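Local coordinates for protein putative SnoaL-like polyketide cyclase (Shewanella putrefaciens, PDB 3GZB) that is of unproven function but is probably a polyketide cyclase-like enzyme of the SnoaL family, with an NTF2-type fold that may hold a small ligand, at residues R72-L78 with F102-Q108; Y80-E85 with M96-F102. All coordinates share one frame; numbering follows the deposited sequence. Where two conformers were deposited one is given.

Interaction 1 of 2, residues R72-L78 with F102-Q108; sequences RAHQGVL and FKGPGEQ. With EDO (1,2-ethanediol), chain M.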
ATOM      1  N   ARG A  72     -14.668 -10.951 -16.800  1.00  7.78           N
ATOM      2  CA  ARG A  72     -15.462 -12.006 -16.147  1.00  8.02           C
ATOM      3  C   ARG A  72     -15.817 -11.669 -14.677  1.00  9.11           C
ATOM      4  O   ARG A  72     -16.970 -11.814 -14.260  1.00  9.77           O
ATOM      5  CB  ARG A  72     -14.803 -13.371 -16.227  1.00  9.12           C
ATOM      6  CG  ARG A  72     -14.716 -13.921 -17.618  1.00  8.73           C
ATOM      7  CD  ARG A  72     -13.987 -15.261 -17.638  1.00  9.81           C
ATOM      8  NE  ARG A  72     -13.870 -15.820 -18.962  1.00  9.88           N
ATOM      9  CZ  ARG A  72     -14.806 -16.545 -19.570  1.00 13.20           C
ATOM     10  NH1 ARG A  72     -15.978 -16.780 -18.981  1.00 15.77           N
ATOM     11  NH2 ARG A  72     -14.583 -17.055 -20.797  1.00 14.59           N
ATOM     12  N   ALA A  73     -14.850 -11.196 -13.921  1.00  8.94           N
ATOM     13  CA  ALA A  73     -15.077 -10.874 -12.523  1.00  9.52           C
ATOM     14  C   ALA A  73     -16.159  -9.788 -12.357  1.00 10.84           C
ATOM     15  O   ALA A  73     -16.877  -9.790 -11.351  1.00 11.53           O
ATOM     16  CB  ALA A  73     -13.746 -10.457 -11.865  1.00  9.13           C
ATOM     17  N   HIS A  74     -16.250  -8.877 -13.325  1.00  9.40           N
ATOM     18  CA  HIS A  74     -17.160  -7.736 -13.225  1.00  8.62           C
ATOM     19  C   HIS A  74     -18.453  -7.835 -14.001  1.00  8.85           C
ATOM     20  O   HIS A  74     -19.145  -6.823 -14.166  1.00 10.02           O
ATOM     21  CB  HIS A  74     -16.387  -6.462 -13.540  1.00 10.34           C
ATOM     22  CG  HIS A  74     -15.500  -6.050 -12.417  1.00 12.53           C
ATOM     23  ND1 HIS A  74     -15.678  -4.884 -11.697  1.00  9.43           N
ATOM     24  CD2 HIS A  74     -14.416  -6.657 -11.876  1.00 21.33           C
ATOM     25  CE1 HIS A  74     -14.771  -4.810 -10.744  1.00 11.20           C
ATOM     26  NE2 HIS A  74     -13.977  -5.864 -10.833  1.00 20.60           N
ATOM     27  N   GLN A  75     -18.785  -9.025 -14.491  1.00  8.75           N
ATOM     28  CA  GLN A  75     -20.084  -9.216 -15.127  1.00  8.94           C
ATOM     29  C   GLN A  75     -21.172  -8.692 -14.234  1.00 10.04           C
ATOM     30  O   GLN A  75     -21.304  -9.145 -13.101  1.00 10.45           O
ATOM     31  CB  GLN A  75     -20.318 -10.691 -15.477  1.00  7.38           C
ATOM     32  CG  GLN A  75     -21.701 -10.900 -16.079  1.00  8.43           C
ATOM     33  CD  GLN A  75     -22.106 -12.284 -16.519  1.00  9.75           C
ATOM     34  OE1 GLN A  75     -23.274 -12.456 -16.906  1.00  9.34           O
ATOM     35  NE2 GLN A  75     -21.233 -13.266 -16.412  1.00  8.83           N
ATOM     36  N   GLY A  76     -21.912  -7.728 -14.760  1.00 11.33           N
ATOM     37  CA  GLY A  76     -23.060  -7.153 -14.029  1.00 13.27           C
ATOM     38  C   GLY A  76     -22.722  -6.051 -13.024  1.00 13.91           C
ATOM     39  O   GLY A  76     -23.629  -5.480 -12.422  1.00 16.58           O
ATOM     40  N   VAL A  77     -21.445  -5.787 -12.826  1.00  9.44           N
ATOM     41  CA  VAL A  77     -21.015  -4.792 -11.853  1.00  8.71           C
ATOM     42  C   VAL A  77     -21.092  -3.426 -12.504  1.00 10.80           C
ATOM     43  O   VAL A  77     -20.558  -3.205 -13.596  1.00 11.80           O
ATOM     44  CB  VAL A  77     -19.597  -5.115 -11.337  1.00  8.98           C
ATOM     45  CG1 VAL A  77     -19.137  -4.051 -10.289  1.00 10.69           C
ATOM     46  CG2 VAL A  77     -19.604  -6.548 -10.710  1.00 10.32           C
ATOM     47  N   LEU A  78     -21.708  -2.473 -11.804  1.00 11.31           N
ATOM     48  CA  LEU A  78     -21.800  -1.099 -12.268  1.00 10.52           C
ATOM     49  C   LEU A  78     -20.487  -0.363 -12.027  1.00 10.74           C
ATOM     50  O   LEU A  78     -19.635  -0.861 -11.259  1.00 11.10           O
ATOM     51  CB  LEU A  78     -22.969  -0.390 -11.559  1.00 12.73           C
ATOM     52  CG  LEU A  78     -24.362  -0.988 -11.805  1.00 15.29           C
ATOM     53  CD1 LEU A  78     -25.412  -0.209 -10.929  1.00 15.06           C
ATOM     54  CD2 LEU A  78     -24.699  -0.981 -13.284  1.00 16.93           C
ATOM     55  N   PHE A 102     -18.461   0.042  -4.031  1.00  9.50           N
ATOM     56  CA  PHE A 102     -19.325  -0.633  -4.977  1.00  9.65           C
ATOM     57  C   PHE A 102     -20.782  -0.481  -4.513  1.00 11.51           C
ATOM     58  O   PHE A 102     -21.113  -0.760  -3.348  1.00 11.40           O
ATOM     59  CB  PHE A 102     -19.041  -2.129  -5.067  1.00  9.70           C
ATOM     60  CG  PHE A 102     -17.707  -2.494  -5.657  1.00 10.00           C
ATOM     61  CD1 PHE A 102     -16.573  -2.520  -4.872  1.00 11.09           C
ATOM     62  CD2 PHE A 102     -17.613  -2.887  -6.986  1.00  9.26           C
ATOM     63  CE1 PHE A 102     -15.363  -2.937  -5.398  1.00 11.11           C
ATOM     64  CE2 PHE A 102     -16.375  -3.272  -7.522  1.00 10.40           C
ATOM     65  CZ  PHE A 102     -15.280  -3.306  -6.725  1.00 10.11           C
ATOM     66  N   LYS A 103     -21.638  -0.084  -5.438  1.00 11.05           N
ATOM     67  CA  LYS A 103     -23.096  -0.053  -5.240  1.00 11.49           C
ATOM     68  C   LYS A 103     -23.799  -0.604  -6.467  1.00 11.64           C
ATOM     69  O   LYS A 103     -23.493  -0.198  -7.607  1.00 14.62           O
ATOM     70  CB  LYS A 103     -23.581   1.334  -4.916  1.00 12.85           C
ATOM     71  CG  LYS A 103     -25.109   1.419  -4.651  1.00 19.48           C
ATOM     72  CD  LYS A 103     -25.448   2.781  -4.053  1.00 25.01           C
ATOM     73  CE  LYS A 103     -26.866   2.826  -3.469  1.00 39.43           C
ATOM     74  NZ  LYS A 103     -27.790   3.654  -4.298  1.00 47.26           N
ATOM     75  N   GLY A 104     -24.653  -1.586  -6.261  1.00 12.52           N
ATOM     76  CA  GLY A 104     -25.407  -2.166  -7.377  1.00 12.29           C
ATOM     77  C   GLY A 104     -25.796  -3.591  -7.167  1.00 11.69           C
ATOM     78  O   GLY A 104     -25.750  -4.095  -6.057  1.00 11.98           O
ATOM     79  N   PRO A 105     -26.206  -4.270  -8.244  1.00 14.52           N
ATOM     80  CA  PRO A 105     -26.586  -5.652  -8.167  1.00 15.08           C
ATOM     81  C   PRO A 105     -25.532  -6.484  -7.452  1.00 12.14           C
ATOM     82  O   PRO A 105     -24.349  -6.310  -7.676  1.00 16.05           O
ATOM     83  CB  PRO A 105     -26.682  -6.060  -9.650  1.00 18.41           C
ATOM     84  CG  PRO A 105     -27.175  -4.811 -10.313  1.00 21.87           C
ATOM     85  CD  PRO A 105     -26.421  -3.713  -9.600  1.00 16.50           C
ATOM     86  N   GLY A 106     -26.004  -7.355  -6.567  1.00 15.88           N
ATOM     87  CA  GLY A 106     -25.095  -8.073  -5.679  1.00 17.19           C
ATOM     88  C   GLY A 106     -24.680  -9.465  -6.121  1.00 17.00           C
ATOM     89  O   GLY A 106     -24.049 -10.197  -5.342  1.00 15.94           O
ATOM     90  N   GLU A 107     -25.022  -9.871  -7.347  1.00 15.95           N
ATOM     91  CA  GLU A 107     -24.667 -11.222  -7.801  1.00 15.64           C
ATOM     92  C   GLU A 107     -23.207 -11.592  -7.565  1.00 14.76           C
ATOM     93  O   GLU A 107     -22.918 -12.696  -7.063  1.00 18.00           O
ATOM     94  CB  GLU A 107     -25.007 -11.409  -9.287  1.00 15.54           C
ATOM     95  CG  GLU A 107     -26.451 -11.806  -9.522  1.00 15.72           C
ATOM     96  CD  GLU A 107     -27.462 -10.702  -9.317  1.00 16.58           C
ATOM     97  OE1 GLU A 107     -27.063  -9.515  -9.283  1.00 15.40           O
ATOM     98  OE2 GLU A 107     -28.666 -11.050  -9.208  1.00 15.29           O
ATOM     99  N   GLN A 108     -22.272 -10.742  -7.958  1.00 13.69           N
ATOM    100  CA  GLN A 108     -20.830 -11.039  -7.817  0.50 13.46           C
ATOM    101  C   GLN A 108     -20.360 -11.047  -6.373  1.00 13.81           C
ATOM    102  O   GLN A 108     -19.241 -11.484  -6.071  1.00 16.08           O
ATOM    103  CB  GLN A 108     -19.941 -10.042  -8.584  0.50 14.72           C
ATOM    104  CG  GLN A 108     -20.071 -10.080 -10.073  0.50 14.73           C
ATOM    105  CD  GLN A 108     -19.622 -11.391 -10.703  0.50 20.79           C
ATOM    106  OE1 GLN A 108     -18.894 -12.181 -10.104  0.50 16.44           O
ATOM    107  NE2 GLN A 108     -20.052 -11.611 -11.936  0.50 14.53           N
TER
HETATM  108  C1  EDO M 158     -20.319   3.364  -6.533  1.00 23.20           C
HETATM  109  O1  EDO M 158     -20.613   2.136  -7.258  1.00 27.93           O
HETATM  110  C2  EDO M 158     -20.916   4.553  -7.234  1.00 29.84           C
HETATM  111  O2  EDO M 158     -22.311   4.366  -6.946  1.00 30.46           O
HETATM  112  O   HOH W   1     -23.400  -4.707  -9.320  1.00 33.17           O
HETATM  113  O   HOH W   2     -22.334  -2.776  -9.047  1.00 19.33           O
HETATM  114  O   HOH W   3     -20.425  -0.764  -8.314  1.00 19.78           O

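Interaction 2 of 2, residues Y80-E85 with M96-F102; sequences YDFNIE and MIGNYHF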
ATOM      1  N   TYR A  80     -17.692   1.514 -10.321  1.00  9.20           N
ATOM      2  CA  TYR A  80     -17.348   1.624  -8.917  1.00  9.18           C
ATOM      3  C   TYR A  80     -16.339   2.748  -8.734  1.00  9.84           C
ATOM      4  O   TYR A  80     -15.823   3.274  -9.700  1.00 10.76           O
ATOM      5  CB  TYR A  80     -16.866   0.304  -8.340  1.00  9.54           C
ATOM      6  CG  TYR A  80     -15.619  -0.293  -8.939  1.00  8.79           C
ATOM      7  CD1 TYR A  80     -15.631  -0.908 -10.191  1.00  8.77           C
ATOM      8  CD2 TYR A  80     -14.438  -0.311  -8.209  1.00  9.05           C
ATOM      9  CE1 TYR A  80     -14.487  -1.493 -10.732  1.00  9.12           C
ATOM     10  CE2 TYR A  80     -13.282  -0.911  -8.732  1.00  9.40           C
ATOM     11  CZ  TYR A  80     -13.339  -1.535  -9.985  1.00 10.94           C
ATOM     12  OH  TYR A  80     -12.233  -2.161 -10.523  1.00 10.42           O
ATOM     13  N   ASP A  81     -16.132   3.156  -7.489  1.00 10.95           N
ATOM     14  CA  ASP A  81     -15.240   4.286  -7.217  1.00 11.27           C
ATOM     15  C   ASP A  81     -14.065   3.870  -6.378  1.00 11.06           C
ATOM     16  O   ASP A  81     -14.183   2.962  -5.534  1.00 12.36           O
ATOM     17  CB  ASP A  81     -15.973   5.427  -6.521  1.00 10.13           C
ATOM     18  CG  ASP A  81     -17.071   6.028  -7.373  1.00 14.21           C
ATOM     19  OD1 ASP A  81     -16.972   6.035  -8.618  1.00 13.94           O
ATOM     20  OD2 ASP A  81     -18.055   6.497  -6.760  1.00 16.79           O
ATOM     21  N   PHE A  82     -12.930   4.504  -6.616  1.00  9.80           N
ATOM     22  CA  PHE A  82     -11.805   4.397  -5.729  1.00  9.29           C
ATOM     23  C   PHE A  82     -11.685   5.755  -5.039  1.00 11.22           C
ATOM     24  O   PHE A  82     -11.334   6.738  -5.698  1.00 10.58           O
ATOM     25  CB  PHE A  82     -10.536   4.009  -6.465  1.00 10.78           C
ATOM     26  CG  PHE A  82      -9.344   3.705  -5.603  1.00 11.24           C
ATOM     27  CD1 PHE A  82      -9.426   3.115  -4.359  1.00 11.11           C
ATOM     28  CD2 PHE A  82      -8.107   3.886  -6.129  1.00 15.89           C
ATOM     29  CE1 PHE A  82      -8.314   2.771  -3.657  1.00 12.31           C
ATOM     30  CE2 PHE A  82      -6.966   3.520  -5.416  1.00 17.77           C
ATOM     31  CZ  PHE A  82      -7.087   2.983  -4.174  1.00 13.61           C
ATOM     32  N   ASN A  83     -12.058   5.797  -3.772  1.00 10.10           N
ATOM     33  CA  ASN A  83     -12.075   7.030  -2.993  1.00 11.65           C
ATOM     34  C   ASN A  83     -10.778   7.057  -2.242  1.00 10.90           C
ATOM     35  O   ASN A  83     -10.580   6.339  -1.244  1.00 12.24           O
ATOM     36  CB  ASN A  83     -13.292   7.050  -2.096  1.00 10.19           C
ATOM     37  CG  ASN A  83     -14.577   7.130  -2.871  1.00 13.34           C
ATOM     38  OD1 ASN A  83     -14.672   7.886  -3.828  1.00 17.36           O
ATOM     39  ND2 ASN A  83     -15.576   6.344  -2.488  1.00 14.75           N
ATOM     40  N   ILE A  84      -9.870   7.888  -2.719  1.00 10.80           N
ATOM     41  CA  ILE A  84      -8.533   7.876  -2.134  1.00 10.25           C
ATOM     42  C   ILE A  84      -8.351   8.808  -0.961  1.00 11.81           C
ATOM     43  O   ILE A  84      -8.942   9.923  -0.897  1.00 12.74           O
ATOM     44  CB  ILE A  84      -7.448   8.116  -3.114  1.00 16.25           C
ATOM     45  CG1 ILE A  84      -7.562   9.440  -3.779  1.00 16.45           C
ATOM     46  CG2 ILE A  84      -7.377   6.901  -4.149  1.00 20.17           C
ATOM     47  CD1 ILE A  84      -6.172   9.853  -4.485  1.00 21.99           C
ATOM     48  N   GLU A  85      -7.648   8.306   0.030  1.00 11.12           N
ATOM     49  CA  GLU A  85      -7.212   9.097   1.169  1.00 12.47           C
ATOM     50  C   GLU A  85      -5.843   9.725   0.960  1.00 13.18           C
ATOM     51  O   GLU A  85      -5.565  10.853   1.449  1.00 12.95           O
ATOM     52  CB  GLU A  85      -7.198   8.229   2.423  1.00 15.17           C
ATOM     53  CG  GLU A  85      -8.595   7.741   2.793  1.00 21.91           C
ATOM     54  CD  GLU A  85      -9.579   8.854   3.138  1.00 36.25           C
ATOM     55  OE1 GLU A  85      -9.142   9.906   3.673  1.00 36.41           O
ATOM     56  OE2 GLU A  85     -10.797   8.654   2.883  1.00 32.24           O
HETATM   57  N   MSE A  96      -1.424   4.208  -3.786  1.00  8.92           N
HETATM   58  CA  MSE A  96      -2.749   4.794  -3.514  1.00  9.14           C
HETATM   59  C   MSE A  96      -3.398   4.067  -2.373  1.00  9.42           C
HETATM   60  O   MSE A  96      -3.490   2.855  -2.395  1.00 10.67           O
HETATM   61  CB  MSE A  96      -3.634   4.745  -4.753  1.00 10.74           C
HETATM   62  CG  MSE A  96      -3.060   5.582  -5.904  1.00  9.22           C
HETATM   63 SE   MSE A  96      -3.848   5.157  -7.628  0.75  8.75          SE
HETATM   64  CE  MSE A  96      -2.968   3.521  -7.868  1.00 13.60           C
ATOM     65  N   ILE A  97      -3.801   4.802  -1.339  1.00  9.51           N
ATOM     66  CA  ILE A  97      -4.447   4.290  -0.149  1.00  7.96           C
ATOM     67  C   ILE A  97      -5.865   4.818  -0.162  1.00 10.09           C
ATOM     68  O   ILE A  97      -6.061   6.041  -0.280  1.00  9.79           O
ATOM     69  CB  ILE A  97      -3.751   4.795   1.116  1.00 10.08           C
ATOM     70  CG1 ILE A  97      -2.290   4.415   1.157  1.00  9.81           C
ATOM     71  CG2 ILE A  97      -4.507   4.284   2.363  1.00 11.14           C
ATOM     72  CD1 ILE A  97      -1.439   5.112   2.277  1.00 13.31           C
ATOM     73  N   GLY A  98      -6.877   3.947  -0.029  1.00 10.19           N
ATOM     74  CA  GLY A  98      -8.237   4.402  -0.102  1.00 10.63           C
ATOM     75  C   GLY A  98      -9.247   3.303   0.114  1.00 10.06           C
ATOM     76  O   GLY A  98      -8.951   2.327   0.783  1.00 12.04           O
ATOM     77  N   ASN A  99     -10.482   3.515  -0.353  1.00 11.61           N
ATOM     78  CA  ASN A  99     -11.579   2.580  -0.226  1.00 12.35           C
ATOM     79  C   ASN A  99     -12.211   2.418  -1.602  1.00 11.60           C
ATOM     80  O   ASN A  99     -12.467   3.428  -2.303  1.00 13.28           O
ATOM     81  CB  ASN A  99     -12.677   3.048   0.759  1.00 14.43           C
ATOM     82  CG  ASN A  99     -12.227   3.054   2.180  1.00 26.13           C
ATOM     83  OD1 ASN A  99     -12.287   2.042   2.852  1.00 27.47           O
ATOM     84  ND2 ASN A  99     -11.789   4.216   2.666  1.00 27.00           N
ATOM     85  N   TYR A 100     -12.487   1.178  -1.993  1.00 10.02           N
ATOM     86  CA  TYR A 100     -13.246   0.917  -3.176  1.00  9.51           C
ATOM     87  C   TYR A 100     -14.727   0.800  -2.821  1.00 10.78           C
ATOM     88  O   TYR A 100     -15.108  -0.038  -1.984  1.00 11.18           O
ATOM     89  CB  TYR A 100     -12.811  -0.355  -3.888  1.00  9.54           C
ATOM     90  CG  TYR A 100     -11.453  -0.297  -4.574  1.00  8.42           C
ATOM     91  CD1 TYR A 100     -11.309   0.305  -5.824  1.00  8.80           C
ATOM     92  CD2 TYR A 100     -10.316  -0.779  -3.970  1.00 11.39           C
ATOM     93  CE1 TYR A 100     -10.100   0.325  -6.465  1.00 10.03           C
ATOM     94  CE2 TYR A 100      -9.060  -0.705  -4.623  1.00  9.59           C
ATOM     95  CZ  TYR A 100      -8.980  -0.164  -5.875  1.00 10.70           C
ATOM     96  OH  TYR A 100      -7.760  -0.163  -6.530  1.00 10.15           O
ATOM     97  N   HIS A 101     -15.532   1.653  -3.418  1.00  9.26           N
ATOM     98  CA  HIS A 101     -16.978   1.720  -3.171  1.00  9.22           C
ATOM     99  C   HIS A 101     -17.734   1.126  -4.333  1.00  9.22           C
ATOM    100  O   HIS A 101     -17.678   1.658  -5.452  1.00 10.42           O
ATOM    101  CB  HIS A 101     -17.376   3.193  -2.941  1.00 10.68           C
ATOM    102  CG  HIS A 101     -18.819   3.370  -2.632  1.00 11.24           C
ATOM    103  ND1 HIS A 101     -19.474   4.558  -2.856  1.00 13.45           N
ATOM    104  CD2 HIS A 101     -19.715   2.539  -2.046  1.00 11.21           C
ATOM    105  CE1 HIS A 101     -20.734   4.443  -2.452  1.00 15.07           C
ATOM    106  NE2 HIS A 101     -20.912   3.231  -1.952  1.00 15.46           N
ATOM    107  N   PHE A 102     -18.461   0.042  -4.031  1.00  9.50           N
ATOM    108  CA  PHE A 102     -19.325  -0.633  -4.977  1.00  9.65           C
ATOM    109  C   PHE A 102     -20.782  -0.481  -4.513  1.00 11.51           C
ATOM    110  O   PHE A 102     -21.113  -0.760  -3.348  1.00 11.40           O
ATOM    111  CB  PHE A 102     -19.041  -2.129  -5.067  1.00  9.70           C
ATOM    112  CG  PHE A 102     -17.707  -2.494  -5.657  1.00 10.00           C
ATOM    113  CD1 PHE A 102     -16.573  -2.520  -4.872  1.00 11.09           C
ATOM    114  CD2 PHE A 102     -17.613  -2.887  -6.986  1.00  9.26           C
ATOM    115  CE1 PHE A 102     -15.363  -2.937  -5.398  1.00 11.11           C
ATOM    116  CE2 PHE A 102     -16.375  -3.272  -7.522  1.00 10.40           C
ATOM    117  CZ  PHE A 102     -15.280  -3.306  -6.725  1.00 10.11           C
TER
HETATM  118  O   HOH W   4     -18.226   6.676  -4.028  1.00 15.86           O
HETATM  119  O   HOH W   5     -11.809   6.824   1.298  1.00 24.73           O

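Interaction 1 of 2, residues R72-L78 with F102-Q108
Two side chains come to the rim of the Phe102 ring, level with it. CE1 of His74 lies 3.9 Å from Phe102 CE2, and CG1 of Val77 lies 3.8 Å from Phe102 CD2. The side chains of His74 and Phe102 cross at about a right angle. The Val77 methyls part in two directions. CG1 is anti to the backbone N (chi1 -180°) and goes to the ring, which leaves CG2 to rest 3.6 Å from CG of Gln108. An alanine in place of Val77 would probably leave a gap between the ring edge and the Gln108 chain, with the contacts of both methyls lost. Gln108 has two conformers. In one of them it bends at chi2 (-64°), which carries its amide to the turn, and NE2 donates to the backbone O of Gln75 at 3.0 Å. The acceptor is close to the amide plane, and the N-H uses an in-plane lone pair of the carbonyl. That carbonyl belongs to the type II turn from His74 to Val77, which follows the end of helix 63-73. Gly76 fills the positive-phi place in this turn. Further along, Leu78 sets CD1 3.9 Å from CD of Pro105. A water accepts from Lys103 N and lies 3.1 Å from Leu78 O. O1 of a 1,2-ethanediol, probably from the crystallisation liquor, accepts from Lys103 N at 3.0 Å. His74 ND1 is hydrogen-bonded to NE2 of His36, and His74 NE2 to a bound methylpentanediol, which may mark a pocket. The contact thus ties the turn after the helix to the corner at the end of strand 93-103. Its chemistry implies a lightly built surface joint: one direct hydrogen bond, made by one conformer of Gln108, small apolar touches and water.

Interaction 2 of 2, residues Y80-E85 with M96-F102
Asp81 and His101 exchange two backbone hydrogen bonds, Asp81 N to His101 O at 3.0 Å and His101 N to Asp81 O at 2.8 Å. Asn83 and Asn99 form the next hydrogen-bonded pair in the same way. Glu85 N then reaches Ile97 O at 2.8 Å. This is an antiparallel ladder, with Phe82-Tyr100 and Ile84-Gly98 as its non-hydrogen-bonded pairs. Two waters bridge polar groups on the face of Asp81, Asn83, Asn99 and His101. One donates a hydrogen bond to Asp81 OD2, accepts one from Asn83 ND2 and lies 2.7 Å from His101 ND1. The second joins the backbone O of Asn83 to the side chains of Glu85 and Asn99. The other face is aromatic. Phe82 and Tyr100 form an offset stack, centroids 4.1 Å apart and planes at 8°. Ile84 CG2 lies over the opposite face of the Phe82 ring, offset toward the rim. Met96, a selenomethionine, brings CB to 3.6 Å from Phe82 CE2 and its SE to the ring edge, a Met-aromatic contact. Tyr80 carries its CG between the backbone N and the carbonyl carbon (chi1 62°), which lays its ring against Phe102. These rings are also an offset stack, 4.3 Å between centroids and 11° between planes. The edge of Tyr80 meets CD1 of Tyr100. Gly98 leaves room for the close passage: a beta carbon there would clash with Asn83 O and Ile84 CA. Met30 of helix 21-34 packs on Phe82 and Tyr100, and Leu33 and Thr34 touch Tyr80. Tyr100 OH is bonded to Thr124, and His101 NE2 to Asp117. Both partners belong to strand 115-129, which flanks strand 93-103 across from strand 81-84, while Ile97 packs on Val123 of the second subunit.

In the fold
Both interactions use strand 93-103 and share Phe102, and they touch where His74 CE1 comes within 3.3 Å of Tyr80 CE1. His74 and Tyr80 each hydrogen-bond a methylpentanediol, so a pocket may lie between the contacts. Interaction 1 is a surface contact near the end of that strand, where the chain turns a corner. Interaction 2 lies nearer the centre of the chain and is partly buried. The chemistry follows the place. In interaction 1 a helix end and the turn after it meet the end of a strand and the corner beyond, through a side-chain amide, a few methyls and water. Strand meets strand in interaction 2 through a regular backbone ladder, with stacked rings toward helix 21-34.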